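Local structure of glycogen synthase (Cyanobacterium sp. CLg1, 6GNF) at residues 303-308 with 443-448; 320-325 with 332-337; 383-388 with 418-423; 397-400 with 405-408; 447-452 with 509-514. The protein belongs to the bacterial glycogen and starch synthase family and binds adenosine-5'-diphosphate and a glycan in the cleft between its two sheet-bearing lobes. All blocks are in the same frame, centred on the assembly; numbering follows the deposited sequence.

Contact 1 of 5, residues 303-308 with 443-448; sequences NGTKIE and AMMYGT. With AC1 (4,6-dideoxy-4-{[(1S,4R,5S,6S)-4,5,6-trihydroxy-3-(hydroxymethyl)cyclohex-2-en-1-yl]amino}-alpha-D-glucopyranose), chain D.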
# COMPACT_ATOMS: atom_id res chain seq x y z
N ASN A 303 7.23 7.27 -3.00
CA ASN A 303 7.85 6.01 -2.60
C ASN A 303 8.94 5.63 -3.58
O ASN A 303 8.80 5.84 -4.78
CB ASN A 303 6.84 4.85 -2.58
CG ASN A 303 5.87 4.91 -1.42
OD1 ASN A 303 6.14 5.53 -0.38
ND2 ASN A 303 4.74 4.23 -1.58
N GLY A 304 10.02 5.05 -3.05
CA GLY A 304 10.96 4.30 -3.86
C GLY A 304 10.64 2.83 -3.72
O GLY A 304 9.53 2.44 -3.29
N THR A 305 11.59 2.00 -4.09
CA THR A 305 11.44 0.56 -4.01
C THR A 305 12.80 -0.13 -3.90
O THR A 305 13.82 0.42 -4.28
CB THR A 305 10.68 0.04 -5.24
OG1 THR A 305 10.41 -1.35 -5.08
CG2 THR A 305 11.49 0.26 -6.51
N LYS A 306 12.80 -1.33 -3.32
CA LYS A 306 14.00 -2.14 -3.25
C LYS A 306 14.29 -2.75 -4.60
O LYS A 306 13.38 -3.10 -5.33
CB LYS A 306 13.85 -3.29 -2.25
CG LYS A 306 14.17 -2.90 -0.83
CD LYS A 306 13.86 -4.04 0.13
CE LYS A 306 14.84 -5.18 -0.05
NZ LYS A 306 14.84 -6.08 1.13
N ILE A 307 15.58 -2.96 -4.86
CA ILE A 307 16.03 -3.45 -6.14
C ILE A 307 16.25 -4.96 -6.09
O ILE A 307 16.05 -5.63 -7.11
CB ILE A 307 17.31 -2.67 -6.56
CG1 ILE A 307 16.98 -1.17 -6.74
CG2 ILE A 307 17.95 -3.30 -7.78
CD1 ILE A 307 18.21 -0.28 -6.79
N GLU A 308 16.61 -5.51 -4.94
CA GLU A 308 16.98 -6.92 -4.78
C GLU A 308 16.11 -7.95 -5.51
O GLU A 308 16.63 -8.72 -6.32
CB GLU A 308 17.07 -7.29 -3.31
CG GLU A 308 18.31 -6.75 -2.60
CD GLU A 308 18.13 -6.65 -1.10
OE1 GLU A 308 18.34 -5.53 -0.56
OE2 GLU A 308 17.78 -7.67 -0.47
N ALA A 443 8.09 -1.90 -13.18
CA ALA A 443 8.03 -1.98 -14.63
C ALA A 443 9.17 -1.20 -15.28
O ALA A 443 9.83 -1.71 -16.19
CB ALA A 443 6.69 -1.45 -15.13
N MET A 444 9.40 0.02 -14.83
CA MET A 444 10.44 0.86 -15.41
C MET A 444 11.83 0.25 -15.25
O MET A 444 12.65 0.34 -16.15
CB MET A 444 10.38 2.28 -14.84
CG MET A 444 9.19 3.06 -15.37
SD MET A 444 9.14 4.80 -14.90
CE MET A 444 8.67 4.68 -13.18
N MET A 445 12.11 -0.39 -14.11
CA MET A 445 13.40 -1.05 -13.93
C MET A 445 13.62 -2.20 -14.92
O MET A 445 14.76 -2.53 -15.22
CB MET A 445 13.55 -1.59 -12.51
CG MET A 445 13.71 -0.53 -11.45
SD MET A 445 13.77 -1.24 -9.78
CE MET A 445 15.35 -2.10 -9.83
N TYR A 446 12.52 -2.78 -15.41
CA TYR A 446 12.58 -3.85 -16.41
C TYR A 446 12.49 -3.32 -17.85
O TYR A 446 12.47 -4.11 -18.79
CB TYR A 446 11.46 -4.87 -16.15
CG TYR A 446 11.74 -5.80 -14.98
CD1 TYR A 446 11.73 -5.33 -13.68
CD2 TYR A 446 11.99 -7.15 -15.18
CE1 TYR A 446 11.98 -6.17 -12.60
CE2 TYR A 446 12.24 -8.00 -14.11
CZ TYR A 446 12.23 -7.51 -12.82
OH TYR A 446 12.48 -8.33 -11.73
N GLY A 447 12.40 -2.01 -18.03
CA GLY A 447 12.26 -1.42 -19.37
C GLY A 447 10.86 -1.56 -19.92
O GLY A 447 10.63 -1.46 -21.12
N THR A 448 9.91 -1.79 -19.03
CA THR A 448 8.51 -1.95 -19.40
C THR A 448 7.82 -0.61 -19.16
O THR A 448 7.91 -0.05 -18.07
CB THR A 448 7.86 -3.08 -18.57
OG1 THR A 448 8.50 -4.33 -18.89
CG2 THR A 448 6.37 -3.21 -18.86
C1 AC1 D . -3.89 -1.71 2.99
O2 AC1 D . -3.76 0.29 4.37
C2 AC1 D . -3.15 -0.40 3.26
C4A AC1 D . 0.48 2.91 -2.21
C3 AC1 D . -3.12 0.50 2.02
O3 AC1 D . -2.26 1.60 2.32
C4 AC1 D . -2.63 -0.26 0.77
N4A AC1 D . -2.57 0.55 -0.47
C5 AC1 D . -3.55 -1.48 0.60
O5 AC1 D . -3.44 -2.32 1.76
C6 AC1 D . -3.20 -2.34 -0.61
C1B AC1 D . -1.80 1.79 -0.65
C2B AC1 D . -1.98 2.48 -2.03
O2B AC1 D . -2.99 1.89 -2.84
C3B AC1 D . -0.77 2.51 -2.93
O3B AC1 D . -0.99 3.46 -3.97
O4 AC1 D . 1.56 2.69 -3.13
C5B AC1 D . 0.66 2.09 -0.96
C7B AC1 D . -0.35 1.55 -0.30
C6B AC1 D . 2.05 1.92 -0.42
O6B AC1 D . 2.55 3.23 -0.16
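Flat groups stand aside where Ile307 meets Met445; in 303-308 the amide of Asn303 uses its ND2 on the bound AC1. That nitrogen donates to AC1 O6B at 2.8 Å, in a bent bond with 143° at the hydrogen. Across the segments the touching is aliphatic. The methionine side chain leaves the last turn of helix 439-445, and its bend (chi3 69°) carries CE into the fork of Ile307, 3.5 Å from Ile307 CG2 and 3.6 Å from Ile307 CG1, the side chains crossing at about a right angle. More loosely, Met445 SD lies 4.3 Å from Thr305 CG2. Behind the methionine the helix closes in a Schellman motif: Thr448 N bonds to Ala443 O at 2.8 Å and Gly447 N to Met444 O at 3.0 Å. Lys306 is directed away from the helix, and its NZ forms salt bridges with Glu45 and Glu49. Segment 303-308 follows the outermost strand of the N-terminal sheet and 443-448 ends a helix of the C-terminal lobe, as expected for the GT-B fold of this family. With 125 Å² buried and no directional bond, the contact is small and dispersive, consistent with lobes that can shift.

Contact 2 of 5, residues 320-325 with 332-337; sequences ANYNSR and KLCKVA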
# COMPACT_ATOMS: atom_id res chain seq x y z
N ALA A 320 14.97 -15.39 -18.79
CA ALA A 320 16.24 -14.81 -19.20
C ALA A 320 16.46 -13.47 -18.53
O ALA A 320 15.60 -12.59 -18.55
CB ALA A 320 16.29 -14.65 -20.71
N ASN A 321 17.60 -13.35 -17.87
CA ASN A 321 18.04 -12.09 -17.30
C ASN A 321 18.56 -11.17 -18.40
O ASN A 321 18.99 -11.63 -19.45
CB ASN A 321 19.12 -12.35 -16.25
CG ASN A 321 18.58 -13.08 -15.03
OD1 ASN A 321 18.99 -14.20 -14.75
ND2 ASN A 321 17.67 -12.44 -14.31
N TYR A 322 18.52 -9.87 -18.14
CA TYR A 322 19.02 -8.89 -19.10
C TYR A 322 19.33 -7.58 -18.41
O TYR A 322 18.92 -7.36 -17.27
CB TYR A 322 18.02 -8.68 -20.24
CG TYR A 322 16.66 -8.15 -19.81
CD1 TYR A 322 16.43 -6.78 -19.69
CD2 TYR A 322 15.60 -9.01 -19.53
CE1 TYR A 322 15.19 -6.29 -19.30
CE2 TYR A 322 14.36 -8.53 -19.14
CZ TYR A 322 14.16 -7.17 -19.03
OH TYR A 322 12.94 -6.70 -18.62
N ASN A 323 20.05 -6.71 -19.10
CA ASN A 323 20.31 -5.35 -18.67
C ASN A 323 20.00 -4.42 -19.84
O ASN A 323 19.47 -4.87 -20.85
CB ASN A 323 21.75 -5.20 -18.19
CG ASN A 323 22.77 -5.51 -19.27
OD1 ASN A 323 22.43 -5.85 -20.41
ND2 ASN A 323 24.04 -5.44 -18.91
N SER A 324 20.29 -3.13 -19.70
CA SER A 324 19.94 -2.17 -20.76
C SER A 324 20.64 -2.50 -22.07
O SER A 324 20.07 -2.29 -23.14
CB SER A 324 20.22 -0.73 -20.33
OG SER A 324 21.56 -0.60 -19.91
N ARG A 325 21.86 -3.02 -22.01
CA ARG A 325 22.59 -3.40 -23.22
C ARG A 325 21.98 -4.62 -23.92
O ARG A 325 21.93 -4.65 -25.14
CB ARG A 325 24.06 -3.68 -22.91
CG ARG A 325 24.84 -2.47 -22.42
CD ARG A 325 26.35 -2.68 -22.53
NE ARG A 325 26.77 -4.02 -22.09
CZ ARG A 325 26.83 -4.44 -20.82
NH1 ARG A 325 26.49 -3.63 -19.82
NH2 ARG A 325 27.23 -5.68 -20.56
N LYS A 332 12.93 -10.03 -25.23
CA LYS A 332 12.16 -10.74 -26.25
C LYS A 332 11.88 -12.17 -25.83
O LYS A 332 10.78 -12.68 -26.06
CB LYS A 332 12.87 -10.74 -27.61
CG LYS A 332 12.37 -9.66 -28.53
CD LYS A 332 13.13 -9.61 -29.84
CE LYS A 332 12.70 -8.39 -30.64
NZ LYS A 332 13.68 -8.01 -31.69
N LEU A 333 12.87 -12.82 -25.23
CA LEU A 333 12.70 -14.19 -24.77
C LEU A 333 11.66 -14.22 -23.65
O LEU A 333 10.78 -15.08 -23.64
CB LEU A 333 14.04 -14.79 -24.33
CG LEU A 333 14.11 -16.30 -24.01
CD1 LEU A 333 15.54 -16.80 -24.11
CD2 LEU A 333 13.55 -16.64 -22.64
N CYS A 334 11.74 -13.27 -22.73
CA CYS A 334 10.73 -13.12 -21.68
C CYS A 334 9.33 -12.89 -22.26
O CYS A 334 8.36 -13.45 -21.77
CB CYS A 334 11.10 -11.99 -20.73
SG CYS A 334 12.52 -12.39 -19.68
N LYS A 335 9.23 -12.09 -23.32
CA LYS A 335 7.96 -11.83 -23.99
C LYS A 335 7.35 -13.12 -24.54
O LYS A 335 6.18 -13.42 -24.29
CB LYS A 335 8.12 -10.81 -25.12
CG LYS A 335 6.80 -10.36 -25.73
CD LYS A 335 6.99 -9.18 -26.66
CE LYS A 335 5.68 -8.76 -27.29
NZ LYS A 335 5.82 -7.51 -28.08
N VAL A 336 8.12 -13.84 -25.35
CA VAL A 336 7.69 -15.13 -25.89
C VAL A 336 7.33 -16.14 -24.79
O VAL A 336 6.40 -16.93 -24.96
CB VAL A 336 8.75 -15.68 -26.87
CG1 VAL A 336 8.60 -17.17 -27.12
CG2 VAL A 336 8.79 -14.86 -28.15
N ALA A 337 8.06 -16.11 -23.68
CA ALA A 337 7.77 -16.98 -22.54
C ALA A 337 6.42 -16.64 -21.89
O ALA A 337 5.64 -17.54 -21.56
CB ALA A 337 8.88 -16.89 -21.51
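Cys334 turns its side chain from helix 327-341 onto Ala320 and Tyr322 of the preceding loop, and its two atoms have different surroundings. CB packs beside Gly423, at the end of helix 414-423. The torsion that sets SG beside the backbone N of Cys334 (chi1 -71°) brings the sulfur up to the loop backbone, where it lies 3.3 Å from Ala320 O and 4.0 Å from Ala320 N. SG also sits at the edge of the Tyr322 ring, near its plane, 4.3 Å from Tyr322 CE2. Ala422 packs on the sulfur too. One residue earlier in the helix, Leu333 straddles Ala320 with both methyls: CD2 is 3.9 Å and CD1 4.1 Å from Ala320 CB. The hydroxyl of Tyr322 bonds to the backbone oxygen of Tyr446, so the ring is anchored to the turn after helix 439-445. In this way a chain that runs without regular structure from strand 298-300 toward helix 327-341 is laid against that helix, with 154 Å² buried. Chemically the union is apolar at Leu333 and mildly polar at Cys334: the sulfur's approach to a carbonyl oxygen is not a hydrogen bond and is probably a close polar packing contact.

Contact 3 of 5, residues 383-388 with 418-423; sequences VILGIG and HFITAG. With ADP (adenosine-5'-diphosphate), chain F.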
# COMPACT_ATOMS: atom_id res chain seq x y z
N VAL A 383 -2.73 -9.16 -20.61
CA VAL A 383 -2.64 -10.15 -19.55
C VAL A 383 -3.04 -9.47 -18.25
O VAL A 383 -2.58 -8.37 -17.96
CB VAL A 383 -1.23 -10.73 -19.44
CG1 VAL A 383 -1.15 -11.73 -18.30
CG2 VAL A 383 -0.83 -11.39 -20.75
N ILE A 384 -3.93 -10.12 -17.49
CA ILE A 384 -4.49 -9.54 -16.27
C ILE A 384 -4.35 -10.49 -15.09
O ILE A 384 -4.85 -11.61 -15.12
CB ILE A 384 -5.99 -9.22 -16.45
CG1 ILE A 384 -6.25 -8.52 -17.79
CG2 ILE A 384 -6.48 -8.34 -15.31
CD1 ILE A 384 -7.71 -8.47 -18.17
N LEU A 385 -3.67 -10.04 -14.04
CA LEU A 385 -3.42 -10.86 -12.86
C LEU A 385 -3.93 -10.14 -11.61
O LEU A 385 -3.49 -9.03 -11.31
CB LEU A 385 -1.92 -11.14 -12.72
CG LEU A 385 -1.45 -11.89 -11.47
CD1 LEU A 385 -2.00 -13.31 -11.45
CD2 LEU A 385 0.07 -11.90 -11.39
N GLY A 386 -4.83 -10.78 -10.86
CA GLY A 386 -5.40 -10.19 -9.65
C GLY A 386 -6.38 -11.07 -8.88
O GLY A 386 -6.90 -12.04 -9.42
N ILE A 387 -6.61 -10.71 -7.62
CA ILE A 387 -7.64 -11.34 -6.79
C ILE A 387 -8.50 -10.30 -6.06
O ILE A 387 -8.04 -9.19 -5.77
CB ILE A 387 -7.02 -12.30 -5.74
CG1 ILE A 387 -5.94 -11.60 -4.91
CG2 ILE A 387 -6.44 -13.52 -6.44
CD1 ILE A 387 -5.63 -12.29 -3.60
N GLY A 388 -9.74 -10.67 -5.75
CA GLY A 388 -10.66 -9.78 -5.03
C GLY A 388 -12.08 -10.32 -5.00
O GLY A 388 -12.37 -11.27 -4.27
N HIS A 418 6.23 -11.74 -12.12
CA HIS A 418 7.56 -11.52 -12.65
C HIS A 418 7.58 -11.70 -14.17
O HIS A 418 8.13 -10.88 -14.90
CB HIS A 418 8.57 -12.45 -11.96
CG HIS A 418 9.03 -11.94 -10.63
ND1 HIS A 418 10.09 -11.08 -10.49
CD2 HIS A 418 8.55 -12.16 -9.38
CE1 HIS A 418 10.25 -10.78 -9.21
NE2 HIS A 418 9.33 -11.43 -8.52
N PHE A 419 6.96 -12.78 -14.64
CA PHE A 419 6.83 -13.01 -16.08
C PHE A 419 6.16 -11.83 -16.80
O PHE A 419 6.55 -11.48 -17.93
CB PHE A 419 6.01 -14.27 -16.36
CG PHE A 419 6.83 -15.53 -16.44
CD1 PHE A 419 7.63 -15.94 -15.38
CD2 PHE A 419 6.77 -16.34 -17.57
CE1 PHE A 419 8.36 -17.11 -15.45
CE2 PHE A 419 7.50 -17.51 -17.65
CZ PHE A 419 8.30 -17.90 -16.59
N ILE A 420 5.15 -11.24 -16.18
CA ILE A 420 4.39 -10.13 -16.80
C ILE A 420 5.23 -8.86 -16.84
O ILE A 420 5.30 -8.18 -17.87
CB ILE A 420 3.06 -9.87 -16.07
CG1 ILE A 420 2.07 -11.00 -16.38
CG2 ILE A 420 2.44 -8.54 -16.50
CD1 ILE A 420 0.96 -11.13 -15.36
N THR A 421 5.87 -8.54 -15.72
CA THR A 421 6.69 -7.34 -15.61
C THR A 421 7.83 -7.33 -16.62
O THR A 421 8.14 -6.28 -17.18
CB THR A 421 7.29 -7.21 -14.20
OG1 THR A 421 6.23 -7.31 -13.24
CG2 THR A 421 8.00 -5.89 -14.02
N ALA A 422 8.47 -8.49 -16.82
CA ALA A 422 9.58 -8.61 -17.74
C ALA A 422 9.11 -8.76 -19.18
O ALA A 422 9.64 -8.12 -20.09
CB ALA A 422 10.46 -9.79 -17.36
N GLY A 423 8.07 -9.57 -19.38
CA GLY A 423 7.63 -9.94 -20.73
C GLY A 423 6.79 -8.89 -21.43
O GLY A 423 6.85 -8.77 -22.66
PB ADP F . -1.73 -1.47 -3.62
O1B ADP F . -2.67 -0.30 -3.75
O2B ADP F . -0.70 -1.30 -2.53
O3B ADP F . -2.42 -2.81 -3.65
PA ADP F . 0.68 -1.10 -5.15
O1A ADP F . 1.13 0.05 -4.26
O2A ADP F . 0.97 -1.08 -6.65
O3A ADP F . -0.90 -1.39 -5.00
O5' ADP F . 1.30 -2.47 -4.56
C5' ADP F . 0.71 -3.75 -4.85
C4' ADP F . 1.84 -4.77 -4.90
O4' ADP F . 1.34 -6.11 -4.89
C3' ADP F . 2.64 -4.62 -6.17
O3' ADP F . 4.03 -4.74 -5.82
C2' ADP F . 2.17 -5.75 -7.06
O2' ADP F . 3.27 -6.20 -7.84
C1' ADP F . 1.68 -6.81 -6.09
N9 ADP F . 0.47 -7.58 -6.51
C8 ADP F . -0.80 -7.13 -6.54
N7 ADP F . -1.66 -8.11 -6.94
C5 ADP F . -0.93 -9.22 -7.15
C6 ADP F . -1.18 -10.61 -7.58
N6 ADP F . -2.43 -11.03 -7.87
N1 ADP F . -0.13 -11.45 -7.68
C2 ADP F . 1.13 -11.06 -7.40
N3 ADP F . 1.43 -9.81 -7.01
C4 ADP F . 0.47 -8.86 -6.86
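The helix that brings Ile420 onto Val383 and Leu385 has as its shortest internal bond here Gly423 N to Phe419 O, 2.8 Å, with Ala422 N to His418 O following at 3.1 Å. These hold the last turn of helix 414-423 while Ile420 reaches out of it toward strand 381-385. Its chain is nearly extended at the second torsion (chi2 159°), which places CD1 foremost. That methyl lies 3.7 Å from Val383 CG1 and 3.9 Å from Leu385 CB, touching two residues that alternate along the strand and turn to the same side of the sheet; Ile384 between them points away and packs on Leu396 of helix 390-402. Both pairs of side chains meet obliquely. This is helix-on-sheet packing in the Rossmann-like C-terminal lobe of a GT-B fold: strand 381-385 runs between strands 352-356 and 406-409, and Ile420 also packs on Ile356 of the former and on Leu338 of helix 327-341. Leu385 has a second role at the C-terminal end of its strand, where the adenine of ADP lies. Leu385 CD2 is 3.7 Å from ADP N1 and Leu385 CG 3.8 Å from ADP N6, while the chain just beyond brings Gly386 CA to 3.6 Å from ADP N6. On the side of Leu385 CD2 away from ADP N1, Ile420 CD1 lies 4.1 Å from it.

Contact 4 of 5, residues 397-400 with 405-408; sequences ESVA and FAKG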
# COMPACT_ATOMS: atom_id res chain seq x y z
N GLU A 397 -11.33 -15.04 -15.32
CA GLU A 397 -10.97 -16.35 -15.86
C GLU A 397 -11.71 -16.70 -17.15
O GLU A 397 -11.24 -17.52 -17.92
CB GLU A 397 -11.21 -17.44 -14.82
CG GLU A 397 -10.26 -17.35 -13.64
CD GLU A 397 -10.54 -18.38 -12.56
OE1 GLU A 397 -11.46 -19.21 -12.74
OE2 GLU A 397 -9.85 -18.37 -11.52
N SER A 398 -12.87 -16.08 -17.37
CA SER A 398 -13.68 -16.36 -18.56
C SER A 398 -13.25 -15.54 -19.78
O SER A 398 -13.75 -15.78 -20.88
CB SER A 398 -15.15 -16.08 -18.27
OG SER A 398 -15.53 -16.55 -16.99
N VAL A 399 -12.33 -14.59 -19.59
CA VAL A 399 -11.97 -13.63 -20.64
C VAL A 399 -11.33 -14.29 -21.87
O VAL A 399 -11.58 -13.86 -23.01
CB VAL A 399 -11.04 -12.52 -20.08
CG1 VAL A 399 -9.64 -13.05 -19.79
CG2 VAL A 399 -10.97 -11.34 -21.05
N ALA A 400 -10.52 -15.32 -21.65
CA ALA A 400 -9.80 -16.00 -22.73
C ALA A 400 -10.75 -16.67 -23.72
O ALA A 400 -10.43 -16.78 -24.90
CB ALA A 400 -8.84 -17.03 -22.15
N PHE A 405 -6.89 -12.86 -27.68
CA PHE A 405 -5.73 -11.98 -27.44
C PHE A 405 -5.53 -11.63 -25.96
O PHE A 405 -4.57 -10.94 -25.62
CB PHE A 405 -5.85 -10.69 -28.25
CG PHE A 405 -7.07 -9.87 -27.92
CD1 PHE A 405 -7.04 -8.95 -26.88
CD2 PHE A 405 -8.25 -10.02 -28.64
CE1 PHE A 405 -8.16 -8.20 -26.56
CE2 PHE A 405 -9.37 -9.28 -28.33
CZ PHE A 405 -9.32 -8.36 -27.29
N ALA A 406 -6.42 -12.10 -25.09
CA ALA A 406 -6.37 -11.73 -23.68
C ALA A 406 -6.38 -12.95 -22.79
O ALA A 406 -6.87 -14.00 -23.17
CB ALA A 406 -7.54 -10.82 -23.34
N LYS A 407 -5.89 -12.77 -21.57
CA LYS A 407 -5.81 -13.85 -20.61
C LYS A 407 -5.92 -13.30 -19.20
O LYS A 407 -5.23 -12.35 -18.84
CB LYS A 407 -4.48 -14.59 -20.78
CG LYS A 407 -4.19 -15.63 -19.71
CD LYS A 407 -5.11 -16.83 -19.82
CE LYS A 407 -4.83 -17.79 -18.68
NZ LYS A 407 -5.51 -19.09 -18.90
N GLY A 408 -6.79 -13.92 -18.40
CA GLY A 408 -7.00 -13.52 -17.02
C GLY A 408 -6.62 -14.64 -16.08
O GLY A 408 -6.84 -15.81 -16.38
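This is close packing of a helix against the strand that follows it, within the beta-alpha-beta unit of strand 381-385, helix 390-402 and strand 406-409, at an outermost strand of the C-terminal parallel sheet. The evidence is in the backbone spacing: the CA atoms of Glu397 and Gly408 are 5.0 Å apart, and those of Ala400 and Lys407 equally near. Val399 is the main side chain between them. Its first torsion (chi1 72°) sets CG1 in the crowded position between its own backbone N and carbonyl carbon, from which it presses on the strand backbone, 3.3 Å from Gly408 N and 3.8 Å from Lys407 C. The other methyl, CG2, is 4.2 Å from Ala406 CB. Gly408 has no side chain, and so it is the main chain itself that receives the valine methyl. The next residue, Ala400, offers its CA-H to Ala406 O, a contact of 3.6 Å with 140° at the hydrogen, and its CB lies 3.8 Å from the same oxygen. Within the sheet the strand is bonded through its backbone: Lys407 pairs with Val382 and Ile384. Val399 and Ala406 both also touch Met372 of helix 372-375, which covers this end of the interface. The contact buries 224 Å², to which Val399, Gly408 and Ala406 contribute most. The close approach is consistent with the glycine and alanines here; the CA-H...O contact would add a weak polar term.

Contact 5 of 5, residues 447-452 with 509-514; sequences GTIPVV and PKFKKM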
# COMPACT_ATOMS: atom_id res chain seq x y z
N GLY A 447 12.40 -2.01 -18.03
CA GLY A 447 12.26 -1.42 -19.37
C GLY A 447 10.86 -1.56 -19.92
O GLY A 447 10.63 -1.46 -21.12
N THR A 448 9.91 -1.79 -19.03
CA THR A 448 8.51 -1.95 -19.40
C THR A 448 7.82 -0.61 -19.16
O THR A 448 7.91 -0.05 -18.07
CB THR A 448 7.86 -3.08 -18.57
OG1 THR A 448 8.50 -4.33 -18.89
CG2 THR A 448 6.37 -3.21 -18.86
N ILE A 449 7.12 -0.12 -20.17
CA ILE A 449 6.65 1.26 -20.20
C ILE A 449 5.28 1.41 -19.55
O ILE A 449 4.31 0.78 -19.99
CB ILE A 449 6.58 1.77 -21.65
CG1 ILE A 449 8.00 1.87 -22.23
CG2 ILE A 449 5.88 3.11 -21.72
CD1 ILE A 449 8.06 2.00 -23.73
N PRO A 450 5.17 2.27 -18.51
CA PRO A 450 3.86 2.48 -17.88
C PRO A 450 2.86 3.24 -18.75
O PRO A 450 3.21 4.23 -19.40
CB PRO A 450 4.20 3.30 -16.63
CG PRO A 450 5.66 3.11 -16.40
CD PRO A 450 6.25 2.94 -17.77
N VAL A 451 1.62 2.76 -18.74
CA VAL A 451 0.48 3.47 -19.31
C VAL A 451 -0.53 3.55 -18.18
O VAL A 451 -1.17 2.56 -17.84
CB VAL A 451 -0.10 2.74 -20.54
CG1 VAL A 451 -1.24 3.52 -21.16
CG2 VAL A 451 0.98 2.47 -21.57
N VAL A 452 -0.68 4.75 -17.62
CA VAL A 452 -1.30 4.91 -16.31
C VAL A 452 -2.37 5.99 -16.29
O VAL A 452 -2.40 6.89 -17.13
CB VAL A 452 -0.22 5.25 -15.25
CG1 VAL A 452 0.83 4.15 -15.21
CG2 VAL A 452 0.44 6.59 -15.53
N PRO A 509 12.01 3.96 -33.05
CA PRO A 509 13.20 4.35 -32.30
C PRO A 509 12.88 5.01 -30.95
O PRO A 509 13.63 4.81 -30.00
CB PRO A 509 13.88 5.35 -33.23
CG PRO A 509 13.55 4.84 -34.59
CD PRO A 509 12.15 4.29 -34.49
N LYS A 510 11.78 5.76 -30.88
CA LYS A 510 11.35 6.40 -29.63
C LYS A 510 10.97 5.38 -28.56
O LYS A 510 11.25 5.57 -27.38
CB LYS A 510 10.17 7.34 -29.87
CG LYS A 510 10.51 8.54 -30.73
CD LYS A 510 9.39 9.57 -30.72
CE LYS A 510 9.57 10.58 -31.85
NZ LYS A 510 8.55 11.66 -31.79
N PHE A 511 10.33 4.30 -29.00
CA PHE A 511 9.99 3.17 -28.13
C PHE A 511 11.25 2.60 -27.50
O PHE A 511 11.33 2.48 -26.28
CB PHE A 511 9.22 2.11 -28.92
CG PHE A 511 8.99 0.82 -28.18
CD1 PHE A 511 9.92 -0.20 -28.25
CD2 PHE A 511 7.83 0.62 -27.44
CE1 PHE A 511 9.71 -1.40 -27.58
CE2 PHE A 511 7.62 -0.57 -26.76
CZ PHE A 511 8.56 -1.58 -26.83
N LYS A 512 12.24 2.28 -28.33
CA LYS A 512 13.53 1.76 -27.84
C LYS A 512 14.19 2.71 -26.85
O LYS A 512 14.75 2.26 -25.84
CB LYS A 512 14.50 1.49 -29.00
CG LYS A 512 14.56 0.04 -29.45
CD LYS A 512 13.35 -0.37 -30.27
CE LYS A 512 13.75 -1.07 -31.56
NZ LYS A 512 14.65 -2.24 -31.36
N LYS A 513 14.13 4.01 -27.14
CA LYS A 513 14.73 5.02 -26.27
C LYS A 513 13.99 5.12 -24.94
O LYS A 513 14.63 5.23 -23.89
CB LYS A 513 14.75 6.38 -26.96
CG LYS A 513 15.56 7.44 -26.21
CD LYS A 513 15.36 8.82 -26.82
CE LYS A 513 16.37 9.82 -26.28
NZ LYS A 513 16.29 9.96 -24.80
N MET A 514 12.66 5.06 -24.99
CA MET A 514 11.84 5.16 -23.78
C MET A 514 12.13 4.02 -22.80
O MET A 514 12.13 4.23 -21.58
CB MET A 514 10.34 5.20 -24.14
CG MET A 514 9.44 5.58 -22.98
SD MET A 514 7.71 5.91 -23.42
CE MET A 514 7.81 7.60 -24.02
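Ile449 carries its side of this contact alone, meeting Met514 and Phe511 from the first turns of helix 509-520. Its CG2 lies 3.8 Å from Met514 SD, and its CD1 touches the same side chain lower down, 3.9 Å from Met514 CG; the two chains cross at about a right angle. CD1 also reaches the phenylalanine ring obliquely, 4.0 Å from both Phe511 CD2 and Phe511 CE2. The isoleucine thus fits between two residues three apart on the helix, which therefore rise from neighbouring turns. Phe511 holds its ring there with CG anti to the backbone N (chi1 172°), and Met514 sets its CG against Ile449 by the same choice (chi1 -169°). In the Rossmann-like C-terminal lobe, strand 449-452 belongs to the parallel sheet, and helix 509-520 lies against it through this isoleucine; 160 Å² is buried. In the next shell, Tyr506 meets the Phe511 ring edge to face, Lys512 CD lies at the ring's edge in its plane, and Tyr426 of the adjoining strand packs on both Ile449 and Phe511. Ile449 itself is fixed by backbone bonds to Asp425 and Cys427. Just before it, Thr448 turns away from the helix; its OG1 lies in hydrogen-bonding range of the backbone oxygens of Thr421 and Ala424 and the amine of Lys331, and can give its one proton fully to only one of the carbonyls.

Contacts 3 and 5 are fully buried and apolar, each setting a helix on a strand of the C-terminal parallel sheet through one isoleucine; contact 4 reaches that sheet at its outer strand and relies on backbone closeness instead. Contacts 3 and 4 hold neighbouring strands, probably hydrogen-bonded through Ile384 N to Lys407 O at 2.9 Å. Contacts 1 and 2 are only partly buried and involve irregular chain; sulfur-bearing side chains recur in contacts 1, 2 and 5. Contact 1 joins chain just past the N-terminal sheet to the C-terminal lobe; it shares Gly447 and Thr448 with contact 5. Bound ligands border contacts 1 and 3, whereas contacts 2, 4 and 5 are structural packing.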